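Local structure of uncharacterized protein ScGH5_18 (Streptomyces cattleya, 7LR8) at residues 62-65 with 69-72; 75-80 with 137-142. The protein is a family GH5 glycoside hydrolase that probably hydrolyses the beta-1,4 bond between mannose and N-acetylglucosamine in the disaccharide of the N-glycan core. The protein carries 1 engineered substitution. One frame throughout, in Å; residues are numbered along the deposited sequence. Where two conformers were deposited one is given.

Contact 1: 62-65 with 69-72. With SO4 (sulfate ion), chain K.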
loop_
_atom_site.group_PDB
_atom_site.type_symbol
_atom_site.label_atom_id
_atom_site.label_comp_id
_atom_site.label_asym_id
_atom_site.label_seq_id
_atom_site.Cartn_x
_atom_site.Cartn_y
_atom_site.Cartn_z
ATOM N N PHE B 62 2.803 9.434 4.209
ATOM C CA PHE B 62 3.629 10.226 5.111
ATOM C C PHE B 62 4.933 9.518 5.470
ATOM O O PHE B 62 5.960 10.180 5.660
ATOM C CB PHE B 62 2.848 10.557 6.384
ATOM C CG PHE B 62 1.941 11.742 6.250
ATOM C CD1 PHE B 62 0.936 11.768 5.289
ATOM C CD2 PHE B 62 2.100 12.841 7.078
ATOM C CE1 PHE B 62 0.097 12.881 5.178
ATOM C CE2 PHE B 62 1.265 13.938 6.972
ATOM C CZ PHE B 62 0.270 13.956 6.015
ATOM N N GLN B 63 4.926 8.190 5.550
ATOM C CA GLN B 63 6.095 7.413 5.970
ATOM C C GLN B 63 6.305 6.258 4.990
ATOM O O GLN B 63 6.076 5.093 5.328
ATOM C CB GLN B 63 5.913 6.905 7.402
ATOM C CG GLN B 63 7.199 6.357 8.046
ATOM C CD GLN B 63 7.007 5.995 9.510
ATOM O OE1 GLN B 63 5.884 5.774 9.961
ATOM N NE2 GLN B 63 8.104 5.941 10.260
ATOM N N PRO B 64 6.751 6.557 3.766
ATOM C CA PRO B 64 6.818 5.512 2.725
ATOM C C PRO B 64 7.913 4.498 2.962
ATOM O O PRO B 64 7.873 3.421 2.353
ATOM C CB PRO B 64 7.080 6.308 1.442
ATOM C CG PRO B 64 7.796 7.558 1.948
ATOM C CD PRO B 64 7.073 7.887 3.227
ATOM N N ASN B 65 8.901 4.848 3.770
ATOM C CA ASN B 65 9.954 3.962 4.233
ATOM C C ASN B 65 10.047 4.150 5.737
ATOM O O ASN B 65 9.789 5.240 6.240
ATOM C CB ASN B 65 11.284 4.295 3.530
ATOM C CG ASN B 65 12.439 3.471 4.036
ATOM O OD1 ASN B 65 12.991 3.756 5.089
ATOM N ND2 ASN B 65 12.813 2.443 3.279
ATOM N N ILE B 69 10.171 9.933 7.040
ATOM C CA ILE B 69 8.942 10.678 7.280
ATOM C C ILE B 69 9.059 11.951 6.451
ATOM O O ILE B 69 9.920 12.804 6.714
ATOM C CB ILE B 69 8.754 10.986 8.771
ATOM C CG1 ILE B 69 8.709 9.681 9.563
ATOM C CG2 ILE B 69 7.477 11.807 8.993
ATOM C CD1 ILE B 69 8.915 9.884 11.058
ATOM N N ARG B 70 8.223 12.059 5.430
ATOM C CA ARG B 70 8.420 13.070 4.411
ATOM C C ARG B 70 8.197 14.466 4.975
ATOM O O ARG B 70 7.080 14.774 5.431
ATOM C CB ARG B 70 7.475 12.804 3.252
ATOM C CG ARG B 70 7.900 11.591 2.403
ATOM C CD ARG B 70 6.876 11.332 1.296
ATOM N NE ARG B 70 6.580 12.556 0.554
ATOM C CZ ARG B 70 5.389 13.147 0.488
ATOM N NH1 ARG B 70 4.332 12.639 1.111
ATOM N NH2 ARG B 70 5.260 14.268 -0.217
ATOM N N PRO B 71 9.207 15.334 4.945
ATOM C CA PRO B 71 9.023 16.721 5.411
ATOM C C PRO B 71 7.874 17.444 4.720
ATOM O O PRO B 71 7.188 18.238 5.367
ATOM C CB PRO B 71 10.379 17.366 5.099
ATOM C CG PRO B 71 11.369 16.219 5.179
ATOM C CD PRO B 71 10.602 15.051 4.569
ATOM N N ARG B 72 7.638 17.185 3.431
ATOM C CA ARG B 72 6.588 17.905 2.710
ATOM C C ARG B 72 5.201 17.514 3.203
ATOM O O ARG B 72 4.293 18.353 3.255
ATOM C CB ARG B 72 6.706 17.638 1.208
ATOM C CG ARG B 72 5.695 18.413 0.346
ATOM C CD ARG B 72 5.668 17.819 -1.064
ATOM N NE ARG B 72 5.018 18.708 -2.020
ATOM C CZ ARG B 72 4.714 18.370 -3.268
ATOM N NH1 ARG B 72 4.999 17.153 -3.718
ATOM N NH2 ARG B 72 4.126 19.250 -4.063
HETATM S S SO4 K . 3.131 21.659 -1.542
HETATM O O1 SO4 K . 4.269 21.085 -0.830
HETATM O O2 SO4 K . 3.098 23.101 -1.314
HETATM O O3 SO4 K . 3.263 21.394 -2.971
HETATM O O4 SO4 K . 1.889 21.069 -1.052
#

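Contact 2: 75-80 with 137-142. With SO4 (sulfate ion), chain K.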
loop_
_atom_site.group_PDB
_atom_site.type_symbol
_atom_site.label_atom_id
_atom_site.label_comp_id
_atom_site.label_asym_id
_atom_site.label_seq_id
_atom_site.Cartn_x
_atom_site.Cartn_y
_atom_site.Cartn_z
ATOM N N GLU B 75 4.604 19.333 6.382
ATOM C CA GLU B 75 4.305 20.741 6.146
ATOM C C GLU B 75 2.916 20.945 5.539
ATOM O O GLU B 75 2.265 21.959 5.821
ATOM C CB GLU B 75 5.393 21.346 5.262
ATOM C CG GLU B 75 6.754 21.381 5.995
ATOM C CD GLU B 75 7.930 21.777 5.129
ATOM O OE1 GLU B 75 7.714 22.255 3.997
ATOM O OE2 GLU B 75 9.081 21.610 5.594
ATOM N N GLN B 76 2.447 20.015 4.699
ATOM C CA GLN B 76 1.077 20.102 4.195
ATOM C C GLN B 76 0.075 19.950 5.332
ATOM O O GLN B 76 -0.923 20.674 5.395
ATOM C CB GLN B 76 0.840 19.035 3.116
ATOM C CG GLN B 76 1.631 19.273 1.818
ATOM C CD GLN B 76 1.732 18.013 0.961
ATOM O OE1 GLN B 76 1.445 16.911 1.431
ATOM N NE2 GLN B 76 2.131 18.177 -0.300
ATOM N N LEU B 77 0.348 19.029 6.259
ATOM C CA LEU B 77 -0.522 18.866 7.421
ATOM C C LEU B 77 -0.550 20.132 8.273
ATOM O O LEU B 77 -1.613 20.524 8.778
ATOM C CB LEU B 77 -0.058 17.666 8.248
ATOM C CG LEU B 77 -0.851 17.350 9.519
ATOM C CD1 LEU B 77 -2.327 17.037 9.194
ATOM C CD2 LEU B 77 -0.207 16.206 10.283
ATOM N N ALA B 78 0.602 20.791 8.431
ATOM C CA ALA B 78 0.629 22.056 9.165
ATOM C C ALA B 78 -0.157 23.134 8.426
ATOM O O ALA B 78 -0.868 23.928 9.054
ATOM C CB ALA B 78 2.079 22.505 9.400
ATOM N N ALA B 79 -0.044 23.175 7.094
ATOM C CA ALA B 79 -0.791 24.161 6.315
ATOM C C ALA B 79 -2.289 23.924 6.436
ATOM O O ALA B 79 -3.070 24.881 6.537
ATOM C CB ALA B 79 -0.359 24.118 4.849
ATOM N N LEU B 80 -2.705 22.662 6.433
ATOM C CA LEU B 80 -4.106 22.347 6.679
ATOM C C LEU B 80 -4.521 22.794 8.072
ATOM O O LEU B 80 -5.620 23.327 8.262
ATOM C CB LEU B 80 -4.332 20.848 6.497
ATOM C CG LEU B 80 -5.757 20.298 6.490
ATOM C CD1 LEU B 80 -5.717 18.920 5.837
ATOM C CD2 LEU B 80 -6.360 20.205 7.881
ATOM N N ALA B 137 5.073 17.015 17.290
ATOM C CA ALA B 137 6.034 18.094 17.495
ATOM C C ALA B 137 5.874 19.187 16.444
ATOM O O ALA B 137 6.045 20.379 16.738
ATOM C CB ALA B 137 7.467 17.531 17.483
ATOM N N ALA B 138 5.569 18.796 15.203
ATOM C CA ALA B 138 5.443 19.766 14.122
ATOM C C ALA B 138 4.214 20.644 14.280
ATOM O O ALA B 138 4.180 21.752 13.727
ATOM C CB ALA B 138 5.363 19.038 12.778
ATOM N N LEU B 139 3.214 20.174 15.012
ATOM C CA LEU B 139 1.978 20.920 15.200
ATOM C C LEU B 139 1.884 21.568 16.575
ATOM O O LEU B 139 0.938 22.319 16.827
ATOM C CB LEU B 139 0.779 19.998 14.960
ATOM C CG LEU B 139 0.668 19.412 13.548
ATOM C CD1 LEU B 139 -0.550 18.534 13.447
ATOM C CD2 LEU B 139 0.636 20.509 12.479
ATOM N N ALA B 140 2.889 21.362 17.434
ATOM C CA ALA B 140 2.787 21.789 18.828
ATOM C C ALA B 140 2.702 23.304 18.975
ATOM O O ALA B 140 2.093 23.796 19.935
ATOM C CB ALA B 140 3.972 21.248 19.632
ATOM N N ASP B 141 3.295 24.058 18.043
ATOM C CA ASP B 141 3.265 25.519 18.113
ATOM C C ASP B 141 1.967 26.112 17.581
ATOM O O ASP B 141 1.824 27.341 17.584
ATOM C CB ASP B 141 4.470 26.134 17.376
ATOM C CG ASP B 141 4.494 25.831 15.873
ATOM O OD1 ASP B 141 3.777 24.915 15.412
ATOM O OD2 ASP B 141 5.271 26.501 15.147
ATOM N N ARG B 142 1.018 25.275 17.153
ATOM C CA ARG B 142 -0.272 25.752 16.648
ATOM C C ARG B 142 -1.276 25.811 17.787
ATOM O O ARG B 142 -1.621 24.757 18.343
ATOM C CB ARG B 142 -0.802 24.831 15.556
ATOM C CG ARG B 142 -0.575 25.312 14.145
ATOM C CD ARG B 142 0.880 25.253 13.792
ATOM N NE ARG B 142 1.152 25.750 12.444
ATOM C CZ ARG B 142 2.309 25.588 11.807
ATOM N NH1 ARG B 142 3.329 24.974 12.405
ATOM N NH2 ARG B 142 2.462 26.055 10.577
HETATM S S SO4 K . 3.131 21.659 -1.542
HETATM O O1 SO4 K . 4.269 21.085 -0.830
HETATM O O2 SO4 K . 3.098 23.101 -1.314
HETATM O O3 SO4 K . 3.263 21.394 -2.971
HETATM O O4 SO4 K . 1.889 21.069 -1.052
#

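Contact 1: 62-65 with 69-72
The connection between strand 52-55 and helix 71-86 of a TIM barrel, a beta-alpha link lengthened by the short helix 59-62, folds back on itself where Phe62 meets Arg70. The backbone N of Arg70, at the N-cap position of helix 71-86, donates to Phe62 O over 3.0 Å in a nearly straight bond (167° at the hydrogen). The same oxygen takes a CA-H...O contact from Ile69 CA at 3.4 Å, so two adjacent residues close on one carbonyl at the end of helix 59-62. Phe62 points away from the 69-72 segment, and its ring meets Trp30 edge-to-face.

Gln63 and Ile69 lie obliquely across each other. With CG anti to its backbone N (chi1 -167°) and the chain extended beyond, Gln63 lays its CG, CD and NE2 against Ile69 CG1, with NE2 at 3.9 Å from that carbon. These are van der Waals contacts; the polar amide atoms find their bonds elsewhere, OE1 with Trp59 and NE2 with the carbonyls of Arg66 and Gly127.

Pro64 meets Arg70 nearly at right angles, its CD 3.9 Å from Arg70 CG and its CG equally near Arg70 CD. Beyond these methylenes the arginine bends at chi3 (50°), and NE forms a salt bridge with Asp32 of the second subunit, while NH1 bonds to Val61 O.

Two residues on, Arg72 stretches from CG to NE toward a sulfate, probably from the crystallisation liquor. NE donates to sulfate O1 at 2.8 Å and NH2 to O3 at 2.6 Å, a two-pronged grip along one guanidinium edge. Its NH1 reaches Leu31 O of the second subunit. A doubled-back beta-alpha loop of a (beta/alpha)8 barrel, here bordering the dimer interface, is thus closed by a backbone bond at the start of its helix.

Contact 2: 75-80 with 137-142
Helix 71-86 passes the C-terminal end of helix 122-139 most closely at Ala78 and Leu139, whose CA atoms are 6.3 Å apart, and a type I beta turn from Leu139 to Arg142 follows, closed by Arg142 N bonding to Leu139 O. Leu139 points at the other helix and divides its two methyls between neighbouring residues. CD2 rests on Ala78, 3.7 Å from its CA, where the small side chain lets the leucine reach the helix backbone. CD1 meets Leu77 CD2 at 3.9 Å, the two leucine side chains crossing at about a right angle. Leu77 turns its CG opposite the backbone N (chi1 179°), which carries the branch toward Leu139 although its CB sets out obliquely.

The pair belongs to the outer helical layer of the (beta/alpha)8 barrel: these consecutive helices flank strand 90-94, and both leucines also touch its Val93.

Past the turn, Arg142 bends at chi2 (70°) and brings its guanidinium over Ala78, whose CB lies 3.7 Å above one face, displaced toward the rim. NE of the group forms a salt bridge with Asp82. In one of the two conformers of Asp141, OD1 also bridges to Arg142 NH1, at 3.0 Å and tilted 23° from the guanidinium plane. Gln76, which also packs on Trp30 and Phe33, donates from NE2 to sulfate O4 at 3.0 Å.

Contact 1 comes first along the chain and closes before contact 2 opens; their centres lie 14 Å apart on the same side of the chain's centre. Helix 71-86 runs through both, contributing its start to contact 1 and its middle to 75-80. Phe62 CE2 approaches Leu77 CB at 4.2 Å, so the two packing regions touch directly. One sulfate also bridges them, held by Arg72 from the one and Gln76 from the other. Helix 122-139 borders both as well, through Tyr131 near contact 1 and Leu139 in contact 2. Together they seat one barrel helix between its preceding loop, at the dimer interface, and the next helix, away from the glycan pocket.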